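Local coordinates for protein synthesis inhibitor I (Hordeum vulgare, PDB 4FBC), which belongs to the ribosome-inactivating protein family of plants and inhibits protein synthesis, at residues A[117-122]-A[210-215]. The protein carries 3 engineered substitutions. Sequence-based numbering, arbitrary orientation.
Sequences GTYRDL and QVNGWQ. With AMP (adenosine monophosphate), chain E.
Tyr119 and Val211 carry the touch between 117-122 and 210-215, while Gly117 and Trp214, one from each segment, belong to the pocket that holds adenosine monophosphate. Gly117 comes first: its carbonyl O lies 3.8 Å from C6 of the adenine, and glycine suits the place because, lacking a side chain, it leaves room for the exocyclic N6. Thr118 is the N-cap of helix 119-123. Its OG1, set between the backbone N and the carbonyl carbon (chi1 73°), accepts a nearly straight bond from Asp121 N at 3.1 Å, and in return Asp121 OD2 accepts a weak bond from Thr118 N. This reciprocal pairing is a capping box, with a short hydroxyl side chain and a carboxylate serving backbone N-H groups at the start of the helix. Tyr119 follows and reaches across. Its CB points toward 210-215 and, with CG anti to the carbonyl carbon (chi1 -65°), CE2 meets Val211 CG1 at 3.7 Å, the two side chains crossing at about a right angle. The phenol suits a buried site with a polar end, since its ring carbons meet valine obliquely while OH is hydrogen-bonded to Glu176 of helix 157-179. In this ribosome-inactivating protein fold, that long helix also contributes Leu171 and Arg179 to the nucleotide pocket. Val211, branched and apolar, also packs on Leu129. Beside it, more exposed, Asn212 brings OD1 obliquely to 4.2 Å from Tyr119 CD2; its ND2 is hydrogen-bonded to Thr126 O. Leu122 closes the first turn by donating its N-H to Thr118 O at 2.9 Å, and its apolar side chain lies on Thr168 and Leu171. Beyond the N-cap Gly213, the indole edge of Trp214 approaches O3' of the ribose, CE3 being 3.9 Å from it.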
loop_
_atom_site.group_PDB
_atom_site.type_symbol
_atom_site.label_atom_id
_atom_site.label_comp_id
_atom_site.label_asym_id
_atom_site.label_seq_id
_atom_site.Cartn_x
_atom_site.Cartn_y
_atom_site.Cartn_z
ATOM N N GLY A 117 -10.908 -4.794 5.501
ATOM C CA GLY A 117 -9.888 -3.835 5.106
ATOM C C GLY A 117 -10.151 -3.030 3.845
ATOM O O GLY A 117 -9.266 -2.318 3.370
ATOM N N THR A 118 -11.354 -3.128 3.288
ATOM C CA THR A 118 -11.689 -2.306 2.123
ATOM C C THR A 118 -12.215 -0.965 2.614
ATOM O O THR A 118 -12.692 -0.863 3.742
ATOM C CB THR A 118 -12.749 -2.969 1.208
ATOM O OG1 THR A 118 -14.035 -2.912 1.831
ATOM C CG2 THR A 118 -12.385 -4.419 0.914
ATOM N N TYR A 119 -12.146 0.062 1.777
ATOM C CA TYR A 119 -12.651 1.363 2.198
ATOM C C TYR A 119 -14.169 1.360 2.405
ATOM O O TYR A 119 -14.686 2.125 3.220
ATOM C CB TYR A 119 -12.191 2.476 1.248
ATOM C CG TYR A 119 -10.692 2.650 1.276
ATOM C CD1 TYR A 119 -10.031 2.914 2.473
ATOM C CD2 TYR A 119 -9.933 2.527 0.118
ATOM C CE1 TYR A 119 -8.663 3.060 2.514
ATOM C CE2 TYR A 119 -8.554 2.679 0.146
ATOM C CZ TYR A 119 -7.930 2.942 1.349
ATOM O OH TYR A 119 -6.565 3.093 1.396
ATOM N N ARG A 120 -14.885 0.491 1.696
ATOM C CA ARG A 120 -16.307 0.327 1.994
ATOM C C ARG A 120 -16.508 -0.206 3.413
ATOM O O ARG A 120 -17.363 0.290 4.155
ATOM C CB ARG A 120 -17.014 -0.592 1.000
ATOM C CG ARG A 120 -18.500 -0.706 1.341
ATOM C CD ARG A 120 -19.223 -1.807 0.587
ATOM N NE ARG A 120 -20.654 -1.789 0.895
ATOM C CZ ARG A 120 -21.225 -2.486 1.875
ATOM N NH1 ARG A 120 -20.495 -3.280 2.651
ATOM N NH2 ARG A 120 -22.535 -2.395 2.073
ATOM N N ASP A 121 -15.718 -1.209 3.790
ATOM C CA ASP A 121 -15.752 -1.740 5.153
ATOM C C ASP A 121 -15.418 -0.660 6.182
ATOM O O ASP A 121 -16.084 -0.539 7.207
ATOM C CB ASP A 121 -14.755 -2.896 5.321
ATOM C CG ASP A 121 -15.059 -4.084 4.429
ATOM O OD1 ASP A 121 -16.236 -4.274 4.044
ATOM O OD2 ASP A 121 -14.110 -4.840 4.122
ATOM N N LEU A 122 -14.374 0.118 5.898
ATOM C CA LEU A 122 -13.811 1.063 6.863
ATOM C C LEU A 122 -14.566 2.388 6.984
ATOM O O LEU A 122 -14.687 2.942 8.078
ATOM C CB LEU A 122 -12.346 1.343 6.509
ATOM C CG LEU A 122 -11.436 0.122 6.573
ATOM C CD1 LEU A 122 -10.123 0.427 5.899
ATOM C CD2 LEU A 122 -11.196 -0.272 8.015
ATOM N N GLN A 210 -7.424 7.886 -8.197
ATOM C CA GLN A 210 -6.221 7.062 -8.324
ATOM C C GLN A 210 -6.238 5.895 -7.345
ATOM O O GLN A 210 -6.080 4.732 -7.751
ATOM C CB GLN A 210 -4.963 7.917 -8.101
ATOM C CG GLN A 210 -4.699 8.947 -9.203
ATOM C CD GLN A 210 -3.834 10.096 -8.726
ATOM O OE1 GLN A 210 -3.159 9.991 -7.700
ATOM N NE2 GLN A 210 -3.862 11.203 -9.454
ATOM N N VAL A 211 -6.438 6.201 -6.064
ATOM C CA VAL A 211 -6.502 5.168 -5.030
ATOM C C VAL A 211 -7.566 4.108 -5.355
ATOM O O VAL A 211 -7.325 2.905 -5.201
ATOM C CB VAL A 211 -6.738 5.773 -3.628
ATOM C CG1 VAL A 211 -7.120 4.687 -2.628
ATOM C CG2 VAL A 211 -5.476 6.507 -3.149
ATOM N N ASN A 212 -8.720 4.556 -5.844
ATOM C CA ASN A 212 -9.810 3.634 -6.180
ATOM C C ASN A 212 -9.674 2.949 -7.553
ATOM O O ASN A 212 -10.541 2.160 -7.947
ATOM C CB ASN A 212 -11.165 4.353 -6.063
ATOM C CG ASN A 212 -11.566 4.624 -4.619
ATOM O OD1 ASN A 212 -11.137 3.927 -3.692
ATOM N ND2 ASN A 212 -12.405 5.639 -4.422
ATOM N N GLY A 213 -8.584 3.233 -8.270
ATOM C CA GLY A 213 -8.360 2.671 -9.595
ATOM C C GLY A 213 -6.921 2.245 -9.893
ATOM O O GLY A 213 -6.446 2.371 -11.024
ATOM N N TRP A 214 -6.233 1.722 -8.889
ATOM C CA TRP A 214 -4.832 1.324 -9.039
ATOM C C TRP A 214 -4.635 0.312 -10.172
ATOM O O TRP A 214 -3.730 0.449 -10.986
ATOM C CB TRP A 214 -4.328 0.754 -7.716
ATOM C CG TRP A 214 -2.879 0.337 -7.675
ATOM C CD1 TRP A 214 -1.802 1.005 -8.186
ATOM C CD2 TRP A 214 -2.364 -0.845 -7.055
ATOM N NE1 TRP A 214 -0.644 0.297 -7.928
ATOM C CE2 TRP A 214 -0.963 -0.836 -7.231
ATOM C CE3 TRP A 214 -2.954 -1.912 -6.368
ATOM C CZ2 TRP A 214 -0.145 -1.860 -6.747
ATOM C CZ3 TRP A 214 -2.147 -2.917 -5.879
ATOM C CH2 TRP A 214 -0.756 -2.891 -6.070
ATOM N N GLN A 215 -5.500 -0.696 -10.231
ATOM C CA GLN A 215 -5.412 -1.687 -11.299
ATOM C C GLN A 215 -5.645 -1.047 -12.675
ATOM O O GLN A 215 -4.912 -1.325 -13.632
ATOM C CB GLN A 215 -6.397 -2.840 -11.041
ATOM C CG GLN A 215 -6.361 -3.945 -12.099
ATOM C CD GLN A 215 -7.108 -5.189 -11.652
ATOM O OE1 GLN A 215 -8.019 -5.115 -10.827
ATOM N NE2 GLN A 215 -6.722 -6.339 -12.187
HETATM P P AMP E . -10.831 -5.743 -4.507
HETATM O O1P AMP E . -11.823 -5.625 -3.367
HETATM O O2P AMP E . -11.364 -5.743 -5.924
HETATM O O3P AMP E . -9.960 -6.965 -4.297
HETATM O "O5'" AMP E . -9.711 -4.617 -4.356
HETATM C "C5'" AMP E . -9.775 -3.408 -5.100
HETATM C "C4'" AMP E . -8.689 -2.449 -4.677
HETATM O "O4'" AMP E . -8.940 -2.000 -3.319
HETATM C "C3'" AMP E . -7.278 -3.027 -4.627
HETATM O "O3'" AMP E . -6.643 -3.057 -5.896
HETATM C "C2'" AMP E . -6.579 -2.133 -3.610
HETATM O "O2'" AMP E . -6.177 -0.906 -4.218
HETATM C "C1'" AMP E . -7.719 -1.842 -2.626
HETATM N N9 AMP E . -7.718 -2.760 -1.461
HETATM C C8 AMP E . -8.659 -3.692 -1.182
HETATM N N7 AMP E . -8.380 -4.365 -0.034
HETATM C C5 AMP E . -7.230 -3.850 0.457
HETATM C C6 AMP E . -6.371 -4.088 1.648
HETATM N N6 AMP E . -6.693 -5.041 2.564
HETATM N N1 AMP E . -5.256 -3.318 1.788
HETATM C C2 AMP E . -4.924 -2.374 0.880
HETATM N N3 AMP E . -5.659 -2.100 -0.216
HETATM C C4 AMP E . -6.806 -2.787 -0.478
#